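Local coordinates for restriction endonuclease (Mycobacterium sp., PDB 4F0Q), which cleaves DNA in a manner that depends on cytosine methylation and assembles as a tetramer, at residues A304-A309 and D431-S436; A309-E314 and V407-G412; K130-L135 and F201-L206; D103-D108 and E177-A182. All coordinates share one frame; numbering follows the deposited sequence.

Interaction 1: residues A304-A309 and D431-S436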
loop_
_atom_site.group_PDB
_atom_site.type_symbol
_atom_site.label_atom_id
_atom_site.label_comp_id
_atom_site.label_asym_id
_atom_site.label_seq_id
_atom_site.Cartn_x
_atom_site.Cartn_y
_atom_site.Cartn_z
ATOM N N ALA A 304 -14.408 13.924 6.040
ATOM C CA ALA A 304 -13.646 12.701 6.257
ATOM C C ALA A 304 -12.529 12.558 5.233
ATOM O O ALA A 304 -11.472 12.015 5.540
ATOM C CB ALA A 304 -14.557 11.490 6.217
ATOM N N SER A 305 -12.768 13.034 4.015
ATOM C CA SER A 305 -11.729 13.021 2.990
ATOM C C SER A 305 -10.585 13.953 3.385
ATOM O O SER A 305 -9.406 13.582 3.300
ATOM C CB SER A 305 -12.298 13.417 1.626
ATOM O OG SER A 305 -12.792 14.744 1.641
ATOM N N ARG A 306 -10.935 15.158 3.827
ATOM C CA ARG A 306 -9.919 16.116 4.263
ATOM C C ARG A 306 -9.131 15.612 5.474
ATOM O O ARG A 306 -7.902 15.727 5.525
ATOM C CB ARG A 306 -10.551 17.477 4.564
ATOM C CG ARG A 306 -11.118 18.173 3.338
ATOM C CD ARG A 306 -11.623 19.564 3.672
ATOM N NE ARG A 306 -12.141 20.253 2.492
ATOM C CZ ARG A 306 -12.634 21.487 2.503
ATOM N NH1 ARG A 306 -12.678 22.176 3.636
ATOM N NH2 ARG A 306 -13.084 22.032 1.382
ATOM N N VAL A 307 -9.849 15.049 6.440
ATOM C CA VAL A 307 -9.246 14.498 7.648
ATOM C C VAL A 307 -8.318 13.336 7.313
ATOM O O VAL A 307 -7.233 13.217 7.877
ATOM C CB VAL A 307 -10.322 14.039 8.659
ATOM C CG1 VAL A 307 -9.711 13.169 9.751
ATOM C CG2 VAL A 307 -11.025 15.240 9.264
ATOM N N ALA A 308 -8.749 12.486 6.386
ATOM C CA ALA A 308 -7.925 11.376 5.926
ATOM C C ALA A 308 -6.647 11.904 5.291
ATOM O O ALA A 308 -5.553 11.415 5.581
ATOM C CB ALA A 308 -8.693 10.514 4.939
ATOM N N ALA A 309 -6.794 12.910 4.432
ATOM C CA ALA A 309 -5.644 13.551 3.799
ATOM C C ALA A 309 -4.656 14.073 4.841
ATOM O O ALA A 309 -3.442 13.874 4.721
ATOM C CB ALA A 309 -6.102 14.682 2.892
ATOM N N ASP A 431 -16.661 26.372 12.711
ATOM C CA ASP A 431 -17.755 26.685 11.802
ATOM C C ASP A 431 -17.281 26.936 10.375
ATOM O O ASP A 431 -17.994 26.625 9.426
ATOM C CB ASP A 431 -18.547 27.893 12.301
ATOM C CG ASP A 431 -19.699 28.243 11.386
ATOM O OD1 ASP A 431 -20.793 27.665 11.559
ATOM O OD2 ASP A 431 -19.511 29.093 10.491
ATOM N N ALA A 432 -16.089 27.503 10.223
ATOM C CA ALA A 432 -15.545 27.757 8.893
ATOM C C ALA A 432 -15.356 26.446 8.137
ATOM O O ALA A 432 -15.785 26.306 6.988
ATOM C CB ALA A 432 -14.227 28.512 8.994
ATOM N N LEU A 433 -14.733 25.478 8.806
ATOM C CA LEU A 433 -14.517 24.159 8.225
ATOM C C LEU A 433 -15.833 23.435 7.959
ATOM O O LEU A 433 -16.037 22.886 6.871
ATOM C CB LEU A 433 -13.627 23.308 9.134
ATOM C CG LEU A 433 -13.370 21.874 8.666
ATOM C CD1 LEU A 433 -12.702 21.867 7.300
ATOM C CD2 LEU A 433 -12.528 21.116 9.680
ATOM N N LEU A 434 -16.726 23.432 8.947
ATOM C CA LEU A 434 -17.999 22.726 8.796
ATOM C C LEU A 434 -18.827 23.288 7.636
ATOM O O LEU A 434 -19.324 22.537 6.790
ATOM C CB LEU A 434 -18.808 22.757 10.096
ATOM C CG LEU A 434 -18.144 22.191 11.357
ATOM C CD1 LEU A 434 -19.181 21.931 12.442
ATOM C CD2 LEU A 434 -17.346 20.930 11.057
ATOM N N ALA A 435 -18.957 24.611 7.599
ATOM C CA ALA A 435 -19.688 25.288 6.534
ATOM C C ALA A 435 -19.008 25.080 5.188
ATOM O O ALA A 435 -19.674 25.012 4.155
ATOM C CB ALA A 435 -19.823 26.773 6.837
ATOM N N SER A 436 -17.682 24.987 5.203
ATOM C CA SER A 436 -16.942 24.649 3.993
ATOM C C SER A 436 -17.376 23.279 3.477
ATOM O O SER A 436 -17.659 23.114 2.288
ATOM C CB SER A 436 -15.436 24.662 4.257
ATOM O OG SER A 436 -14.715 24.237 3.115
#
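Within the PDDEXK-type nuclease region, Arg-306 of helix 297-314 bridges to Leu-433 and Ser-436 of helix 430-440. The bridge is built by one long side chain rather than by close helix packing: the nearest CA atoms, those of Arg-306 and Leu-433, are 10.1 Å apart, and nearly all of the 127 Å² buried in the contact belongs to these three residues. Arg-306 starts with CG anti to its carbonyl carbon (chi1 -66°) and then runs extended from CG to NE, which carries the guanidinium the width of the gap. Arg-306 NH1 donates to Ser-436 OG at 2.9 Å, with an N-H...O angle of 143°. Arg-306 NH2 adds a weak bond to Ser-436 OG at 3.2 Å. The hydroxyl oxygen therefore sits between the two terminal nitrogens, but the NH1 bond is bent, with OG lying 20° out of the guanidinium plane. Glu-440, further along the same helix, forms a salt bridge with Arg-306 NH2, which probably helps to fix the rotation of the group and offset its charge. Leu-254 of the second subunit packs on both Arg-306 and Leu-433. Leu-433 itself runs roughly antiparallel to the arginine side chain, and its CD1 methyl stops at the edge of the guanidinium, 3.7 Å from Arg-306 NH1.

Interaction 2: residues A309-E314 and V407-G412; sequences AEVFRE and VLIAGG
Val-311 and Ile-409 meet tip to tip, Val-311 CG2 lying 3.8 Å from Ile-409 CD1. The second touch is made by Phe-312, whose ring passes alongside Val-407 in the opposite direction. Val-407 CG2 lies 3.6 Å from Phe-312 CZ, and it is almost as near, at 3.7 Å, to Phe-312 CE1, so a single methyl straddles that ring bond from an oblique position. Ile-409 reaches the helix because CG1 stands anti to the carbonyl carbon (chi1 -54°) and the chain then continues extended to CD1. All four side chains are buried. These contacts pack helix 297-314 against strand 406-409, outermost within this chain in the five-stranded mixed sheet of the PDDEXK-type nuclease fold. That strand is held by backbone bonds from Val-407 to Gly-383 and Tyr-385 on strand 381-387. The Phe-312 ring also lies nearly parallel to that of Tyr-319. One residue to either side of Val-311 and Phe-312, Glu-310 and Arg-313 form a salt bridge on their own helix, with Arg-313 NH2 3.0 Å from Glu-310 OE2. Ser-343 of the second subunit packs on both Val-311 and Val-407, and the Ile-409 side chain is about 13 Å from a bound magnesium ion.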
loop_
_atom_site.group_PDB
_atom_site.type_symbol
_atom_site.label_atom_id
_atom_site.label_comp_id
_atom_site.label_asym_id
_atom_site.label_seq_id
_atom_site.Cartn_x
_atom_site.Cartn_y
_atom_site.Cartn_z
ATOM N N ALA A 309 -6.794 12.910 4.432
ATOM C CA ALA A 309 -5.644 13.551 3.799
ATOM C C ALA A 309 -4.656 14.073 4.841
ATOM O O ALA A 309 -3.442 13.874 4.721
ATOM C CB ALA A 309 -6.102 14.682 2.892
ATOM N N GLU A 310 -5.185 14.727 5.871
ATOM C CA GLU A 310 -4.354 15.275 6.940
ATOM C C GLU A 310 -3.618 14.179 7.714
ATOM O O GLU A 310 -2.416 14.285 7.977
ATOM C CB GLU A 310 -5.201 16.121 7.896
ATOM C CG GLU A 310 -4.413 16.761 9.028
ATOM C CD GLU A 310 -3.435 17.817 8.544
ATOM O OE1 GLU A 310 -3.674 18.406 7.468
ATOM O OE2 GLU A 310 -2.425 18.055 9.240
ATOM N N VAL A 311 -4.350 13.129 8.072
ATOM C CA VAL A 311 -3.791 11.999 8.807
ATOM C C VAL A 311 -2.672 11.336 8.013
ATOM O O VAL A 311 -1.631 10.984 8.566
ATOM C CB VAL A 311 -4.880 10.958 9.152
ATOM C CG1 VAL A 311 -4.259 9.667 9.654
ATOM C CG2 VAL A 311 -5.844 11.519 10.186
ATOM N N PHE A 312 -2.885 11.179 6.710
ATOM C CA PHE A 312 -1.856 10.607 5.852
ATOM C C PHE A 312 -0.633 11.508 5.709
ATOM O O PHE A 312 0.497 11.026 5.768
ATOM C CB PHE A 312 -2.418 10.227 4.481
ATOM C CG PHE A 312 -3.186 8.936 4.481
ATOM C CD1 PHE A 312 -2.555 7.741 4.791
ATOM C CD2 PHE A 312 -4.535 8.914 4.165
ATOM C CE1 PHE A 312 -3.253 6.549 4.790
ATOM C CE2 PHE A 312 -5.240 7.726 4.163
ATOM C CZ PHE A 312 -4.598 6.542 4.476
ATOM N N ARG A 313 -0.849 12.808 5.532
ATOM C CA ARG A 313 0.278 13.727 5.413
ATOM C C ARG A 313 1.052 13.847 6.719
ATOM O O ARG A 313 2.222 14.224 6.725
ATOM C CB ARG A 313 -0.176 15.112 4.947
ATOM C CG ARG A 313 -0.407 16.134 6.053
ATOM C CD ARG A 313 -0.300 17.540 5.529
ATOM N NE ARG A 313 -0.772 18.531 6.493
ATOM C CZ ARG A 313 0.006 19.188 7.349
ATOM N NH1 ARG A 313 1.305 18.948 7.381
ATOM N NH2 ARG A 313 -0.518 20.087 8.173
ATOM N N GLU A 314 0.387 13.532 7.825
ATOM C CA GLU A 314 1.008 13.622 9.142
ATOM C C GLU A 314 2.123 12.590 9.281
ATOM O O GLU A 314 3.073 12.782 10.041
ATOM C CB GLU A 314 -0.038 13.435 10.249
ATOM C CG GLU A 314 0.501 13.587 11.670
ATOM C CD GLU A 314 0.850 15.022 12.027
ATOM O OE1 GLU A 314 0.443 15.939 11.283
ATOM O OE2 GLU A 314 1.534 15.234 13.050
ATOM N N VAL A 407 -6.809 1.917 7.237
ATOM C CA VAL A 407 -6.490 2.880 8.281
ATOM C C VAL A 407 -7.746 3.226 9.070
ATOM O O VAL A 407 -8.770 3.590 8.493
ATOM C CB VAL A 407 -5.884 4.167 7.690
ATOM C CG1 VAL A 407 -5.606 5.180 8.790
ATOM C CG2 VAL A 407 -4.615 3.850 6.917
ATOM N N LEU A 408 -7.665 3.105 10.392
ATOM C CA LEU A 408 -8.812 3.371 11.252
ATOM C C LEU A 408 -8.756 4.768 11.858
ATOM O O LEU A 408 -7.785 5.131 12.519
ATOM C CB LEU A 408 -8.903 2.327 12.366
ATOM C CG LEU A 408 -9.118 0.877 11.932
ATOM C CD1 LEU A 408 -9.301 -0.023 13.145
ATOM C CD2 LEU A 408 -10.309 0.766 10.993
ATOM N N ILE A 409 -9.807 5.547 11.626
ATOM C CA ILE A 409 -9.931 6.874 12.216
ATOM C C ILE A 409 -11.225 6.972 13.019
ATOM O O ILE A 409 -12.301 7.212 12.465
ATOM C CB ILE A 409 -9.900 7.982 11.145
ATOM C CG1 ILE A 409 -8.647 7.848 10.276
ATOM C CG2 ILE A 409 -9.953 9.356 11.797
ATOM C CD1 ILE A 409 -8.496 8.941 9.239
ATOM N N ALA A 410 -11.112 6.773 14.330
ATOM C CA ALA A 410 -12.267 6.805 15.218
ATOM C C ALA A 410 -12.499 8.203 15.784
ATOM O O ALA A 410 -11.932 9.180 15.294
ATOM C CB ALA A 410 -12.100 5.793 16.342
ATOM N N GLY A 411 -13.326 8.284 16.822
ATOM C CA GLY A 411 -13.742 9.553 17.392
ATOM C C GLY A 411 -12.627 10.441 17.914
ATOM O O GLY A 411 -12.609 11.641 17.643
ATOM N N GLY A 412 -11.703 9.859 18.670
ATOM C CA GLY A 412 -10.600 10.613 19.240
ATOM C C GLY A 412 -9.669 11.169 18.182
ATOM O O GLY A 412 -9.322 12.353 18.201
#

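Interaction 3: residues K130-L135 and F201-L206; sequences KGNRLL and FPNLSL
This is a buried helix-on-sheet contact in the N-terminal half of the protein, a region probably related to PUA-like domains, and Asn-132 at the start of helix 130-142 leads it by meeting Asn-203 and Leu-204 of strand 200-210. The axes of segments 130-135 and 201-206 come within 9.8 Å, and their N-to-C directions differ by 39°. Asn-132 CG is anti to the carbonyl carbon, an orientation that sends the amide to the strand. Asn-132 ND2 points straight at Asn-203 OD1, with an N-H...O angle of 179°, but at 3.5 Å the bond is weak. The two amide planes are nearly coplanar, 18° apart, although the side chains cross at about a right angle. Asn-203 OD1 also accepts a weak bond from its neighbour's backbone, Leu-204 N at 2.9 Å, and a further weak one from His-118 N, while Asn-203 ND2 is held by Gln-192 OE1 on strand 175-193. At the helix start, the carboxylate of Asp-117 accepts the backbone N-H groups of Gly-131 and Asn-132. Leucine side chains fill in the apolar part: Leu-204 CD1 touches Asn-132 CB at 3.7 Å, and Leu-135 CD1 rests against both methyls of Leu-206, 4.0 Å from Leu-206 CD1 and 4.0 Å from Leu-206 CD2.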
loop_
_atom_site.group_PDB
_atom_site.type_symbol
_atom_site.label_atom_id
_atom_site.label_comp_id
_atom_site.label_asym_id
_atom_site.label_seq_id
_atom_site.Cartn_x
_atom_site.Cartn_y
_atom_site.Cartn_z
ATOM N N LYS A 130 16.585 29.466 23.688
ATOM C CA LYS A 130 17.648 28.578 24.153
ATOM C C LYS A 130 17.421 27.134 23.713
ATOM O O LYS A 130 18.292 26.512 23.093
ATOM C CB LYS A 130 17.748 28.623 25.680
ATOM C CG LYS A 130 17.866 30.019 26.270
ATOM C CD LYS A 130 17.868 29.966 27.791
ATOM C CE LYS A 130 17.962 31.358 28.397
ATOM N NZ LYS A 130 17.994 31.314 29.887
ATOM N N GLY A 131 16.243 26.614 24.044
ATOM C CA GLY A 131 15.890 25.237 23.762
ATOM C C GLY A 131 16.023 24.858 22.302
ATOM O O GLY A 131 16.657 23.857 21.976
ATOM N N ASN A 132 15.429 25.660 21.424
ATOM C CA ASN A 132 15.502 25.413 19.986
ATOM C C ASN A 132 16.923 25.511 19.442
ATOM O O ASN A 132 17.278 24.815 18.490
ATOM C CB ASN A 132 14.576 26.363 19.225
ATOM C CG ASN A 132 13.123 25.957 19.324
ATOM O OD1 ASN A 132 12.769 25.081 20.108
ATOM N ND2 ASN A 132 12.271 26.593 18.528
ATOM N N ARG A 133 17.730 26.375 20.048
ATOM C CA ARG A 133 19.132 26.496 19.670
ATOM C C ARG A 133 19.881 25.218 20.036
ATOM O O ARG A 133 20.700 24.722 19.259
ATOM C CB ARG A 133 19.777 27.711 20.340
ATOM C CG ARG A 133 21.252 27.884 20.012
ATOM C CD ARG A 133 21.808 29.198 20.544
ATOM N NE ARG A 133 21.334 30.353 19.786
ATOM C CZ ARG A 133 20.369 31.172 20.190
ATOM N NH1 ARG A 133 19.767 30.968 21.354
ATOM N NH2 ARG A 133 20.008 32.199 19.433
ATOM N N LEU A 134 19.588 24.685 21.219
ATOM C CA LEU A 134 20.174 23.415 21.642
ATOM C C LEU A 134 19.730 22.272 20.732
ATOM O O LEU A 134 20.521 21.390 20.393
ATOM C CB LEU A 134 19.799 23.104 23.093
ATOM C CG LEU A 134 20.371 24.024 24.172
ATOM C CD1 LEU A 134 19.811 23.654 25.536
ATOM C CD2 LEU A 134 21.889 23.963 24.181
ATOM N N LEU A 135 18.461 22.299 20.334
ATOM C CA LEU A 135 17.903 21.265 19.469
ATOM C C LEU A 135 18.495 21.309 18.063
ATOM O O LEU A 135 18.675 20.272 17.432
ATOM C CB LEU A 135 16.378 21.374 19.405
ATOM C CG LEU A 135 15.604 21.067 20.689
ATOM C CD1 LEU A 135 14.105 21.091 20.425
ATOM C CD2 LEU A 135 16.028 19.731 21.274
ATOM N N PHE A 201 2.553 31.545 15.872
ATOM C CA PHE A 201 4.005 31.659 15.959
ATOM C C PHE A 201 4.727 30.461 15.348
ATOM O O PHE A 201 4.229 29.338 15.406
ATOM C CB PHE A 201 4.432 31.832 17.422
ATOM C CG PHE A 201 4.059 30.674 18.306
ATOM C CD1 PHE A 201 2.799 30.595 18.875
ATOM C CD2 PHE A 201 4.973 29.668 18.576
ATOM C CE1 PHE A 201 2.455 29.533 19.688
ATOM C CE2 PHE A 201 4.634 28.603 19.389
ATOM C CZ PHE A 201 3.374 28.536 19.946
ATOM N N PRO A 202 5.910 30.699 14.762
ATOM C CA PRO A 202 6.735 29.609 14.232
ATOM C C PRO A 202 7.313 28.766 15.361
ATOM O O PRO A 202 7.344 29.217 16.505
ATOM C CB PRO A 202 7.859 30.348 13.502
ATOM C CG PRO A 202 7.953 31.660 14.193
ATOM C CD PRO A 202 6.541 32.015 14.555
ATOM N N ASN A 203 7.763 27.560 15.034
ATOM C CA ASN A 203 8.306 26.635 16.019
ATOM C C ASN A 203 8.967 25.454 15.319
ATOM O O ASN A 203 8.829 25.281 14.105
ATOM C CB ASN A 203 7.201 26.142 16.959
ATOM C CG ASN A 203 7.748 25.526 18.235
ATOM O OD1 ASN A 203 8.874 25.810 18.645
ATOM N ND2 ASN A 203 6.951 24.676 18.869
ATOM N N LEU A 204 9.686 24.643 16.088
ATOM C CA LEU A 204 10.346 23.464 15.547
ATOM C C LEU A 204 9.632 22.191 15.987
ATOM O O LEU A 204 9.387 21.984 17.174
ATOM C CB LEU A 204 11.810 23.424 15.982
ATOM C CG LEU A 204 12.657 24.650 15.630
ATOM C CD1 LEU A 204 14.095 24.449 16.078
ATOM C CD2 LEU A 204 12.593 24.943 14.140
ATOM N N SER A 205 9.293 21.348 15.017
ATOM C CA SER A 205 8.670 20.061 15.290
ATOM C C SER A 205 9.666 18.944 15.002
ATOM O O SER A 205 10.255 18.890 13.923
ATOM C CB SER A 205 7.411 19.882 14.441
ATOM O OG SER A 205 6.763 18.657 14.736
ATOM N N LEU A 206 9.853 18.055 15.971
ATOM C CA LEU A 206 10.887 17.031 15.875
ATOM C C LEU A 206 10.344 15.606 15.953
ATOM O O LEU A 206 9.591 15.261 16.867
ATOM C CB LEU A 206 11.954 17.236 16.960
ATOM C CG LEU A 206 12.984 18.360 16.800
ATOM C CD1 LEU A 206 12.379 19.734 17.044
ATOM C CD2 LEU A 206 14.170 18.128 17.726
#

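Interaction 4: residues D103-D108 and E177-A182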
loop_
_atom_site.group_PDB
_atom_site.type_symbol
_atom_site.label_atom_id
_atom_site.label_comp_id
_atom_site.label_asym_id
_atom_site.label_seq_id
_atom_site.Cartn_x
_atom_site.Cartn_y
_atom_site.Cartn_z
ATOM N N ASP A 103 3.106 17.385 22.878
ATOM C CA ASP A 103 4.047 16.304 22.605
ATOM C C ASP A 103 3.319 14.971 22.480
ATOM O O ASP A 103 2.476 14.633 23.312
ATOM C CB ASP A 103 5.108 16.222 23.702
ATOM C CG ASP A 103 5.878 17.517 23.866
ATOM O OD1 ASP A 103 5.960 18.289 22.887
ATOM O OD2 ASP A 103 6.403 17.762 24.972
ATOM N N GLU A 104 3.643 14.218 21.434
ATOM C CA GLU A 104 3.015 12.921 21.210
ATOM C C GLU A 104 3.981 11.785 21.529
ATOM O O GLU A 104 4.996 11.611 20.856
ATOM C CB GLU A 104 2.511 12.811 19.778
ATOM N N PHE A 105 3.658 11.014 22.561
ATOM C CA PHE A 105 4.502 9.900 22.976
ATOM C C PHE A 105 3.966 8.560 22.489
ATOM O O PHE A 105 2.862 8.151 22.847
ATOM C CB PHE A 105 4.656 9.878 24.497
ATOM C CG PHE A 105 5.662 10.861 25.017
ATOM C CD1 PHE A 105 5.316 12.186 25.222
ATOM C CD2 PHE A 105 6.956 10.459 25.307
ATOM C CE1 PHE A 105 6.242 13.092 25.701
ATOM C CE2 PHE A 105 7.886 11.359 25.788
ATOM C CZ PHE A 105 7.528 12.677 25.986
ATOM N N ASP A 106 4.760 7.882 21.668
ATOM C CA ASP A 106 4.435 6.536 21.216
ATOM C C ASP A 106 5.623 5.620 21.483
ATOM O O ASP A 106 6.342 5.231 20.562
ATOM C CB ASP A 106 4.083 6.536 19.729
ATOM C CG ASP A 106 3.628 5.177 19.238
ATOM O OD1 ASP A 106 3.092 4.397 20.054
ATOM O OD2 ASP A 106 3.805 4.888 18.038
ATOM N N LEU A 107 5.824 5.284 22.753
ATOM C CA LEU A 107 6.995 4.524 23.173
ATOM C C LEU A 107 6.917 3.051 22.776
ATOM O O LEU A 107 7.920 2.338 22.815
ATOM C CB LEU A 107 7.206 4.663 24.681
ATOM C CG LEU A 107 7.372 6.096 25.198
ATOM C CD1 LEU A 107 7.640 6.101 26.694
ATOM C CD2 LEU A 107 8.482 6.818 24.449
ATOM N N ASP A 108 5.727 2.601 22.393
ATOM C CA ASP A 108 5.548 1.230 21.924
ATOM C C ASP A 108 6.176 1.035 20.550
ATOM O O ASP A 108 6.578 -0.072 20.192
ATOM C CB ASP A 108 4.064 0.861 21.883
ATOM C CG ASP A 108 3.506 0.543 23.255
ATOM O OD1 ASP A 108 4.126 0.950 24.259
ATOM O OD2 ASP A 108 2.449 -0.116 23.329
ATOM N N GLU A 177 8.871 10.373 34.653
ATOM C CA GLU A 177 9.021 9.035 34.101
ATOM C C GLU A 177 10.061 9.036 32.988
ATOM O O GLU A 177 10.063 9.922 32.131
ATOM C CB GLU A 177 7.682 8.535 33.558
ATOM C CG GLU A 177 7.773 7.236 32.779
ATOM C CD GLU A 177 6.484 6.894 32.057
ATOM O OE1 GLU A 177 5.420 7.409 32.459
ATOM O OE2 GLU A 177 6.535 6.115 31.083
ATOM N N PHE A 178 10.943 8.039 33.013
ATOM C CA PHE A 178 11.976 7.887 31.995
ATOM C C PHE A 178 11.399 7.256 30.730
ATOM O O PHE A 178 10.708 6.240 30.789
ATOM C CB PHE A 178 13.133 7.047 32.538
ATOM C CG PHE A 178 14.257 6.852 31.559
ATOM C CD1 PHE A 178 15.029 7.924 31.145
ATOM C CD2 PHE A 178 14.553 5.591 31.068
ATOM C CE1 PHE A 178 16.066 7.746 30.250
ATOM C CE2 PHE A 178 15.590 5.405 30.174
ATOM C CZ PHE A 178 16.349 6.484 29.766
ATOM N N CYS A 179 11.691 7.867 29.586
ATOM C CA CYS A 179 11.109 7.443 28.316
ATOM C C CYS A 179 12.162 7.014 27.298
ATOM O O CYS A 179 11.857 6.833 26.120
ATOM C CB CYS A 179 10.241 8.561 27.732
ATOM S SG CYS A 179 8.826 9.020 28.760
ATOM N N GLY A 180 13.400 6.857 27.754
ATOM C CA GLY A 180 14.464 6.357 26.904
ATOM C C GLY A 180 15.362 7.425 26.309
ATOM O O GLY A 180 15.158 8.621 26.521
ATOM N N ALA A 181 16.370 6.979 25.567
ATOM C CA ALA A 181 17.262 7.878 24.846
ATOM C C ALA A 181 16.809 7.964 23.394
ATOM O O ALA A 181 16.446 6.955 22.792
ATOM C CB ALA A 181 18.698 7.382 24.931
ATOM N N ALA A 182 16.831 9.167 22.831
ATOM C CA ALA A 182 16.286 9.378 21.494
ATOM C C ALA A 182 17.276 10.006 20.516
ATOM O O ALA A 182 18.169 10.759 20.905
ATOM C CB ALA A 182 15.015 10.215 21.572
#
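Cys-179 of strand 175-193 rests against Phe-105 and Leu-107, and both its side-chain atoms make contacts. Cys-179 CB meets Leu-107 first, with Leu-107 CD1 3.7 Å away and Leu-107 CD2 at 4.1 Å, and it also comes to 4.1 Å from Phe-105 CE2. From CB the sulfur turns anti to the carbonyl carbon (chi1 -62°), which brings it to the phenyl ring while keeping it against the leucine. Cys-179 SG lies 3.8 Å from Leu-107 CD1 and 3.9 Å from Phe-105 CE2. Its distance to the centroid of the Phe-105 ring is 4.8 Å, along a line 51° off the ring normal, so this is a Cys sulfur-aromatic contact of oblique geometry. Leu-107 also touches the strand backbone, Leu-107 CD2 lying 3.8 Å from Cys-179 O. On the strand just beyond, Gly-180 adopts a positive phi, and its N lies over the centre of the Phe-178 ring, 3.4 Å above the plane. Strand 104-106 does not pair with strand 175-193 directly: 111-115 and then 200-210 intervene in the large mixed sheet, so the contact spans across it. Val-112 of strand 111-115 packs on Phe-105 and Leu-107, Arg-160 of strand 156-166 touches these two and Cys-179, and Val-210 of strand 200-210 backs Leu-107.

From the N terminus, interaction 4 opens at 103-108 and interaction 3 at 130-135 before interaction 4 closes at 177-182; interaction 3 closes at 201-206, so the two loops cross. They meet one large mixed sheet on neighbouring strands, 175-193 and 200-210, with centres about 18 Å apart. The nuclease region follows in series. Interaction 1 opens at 304-309 and interaction 2 at 309-314, sharing Ala-309 on helix 297-314; interaction 2 closes at 407-412 and interaction 1 only at 431-436, so interaction 2 is the inner loop. Together they tie that helix to strand 406-409 and to helix 430-440. Interactions 1, 2 and 3 all touch the second subunit.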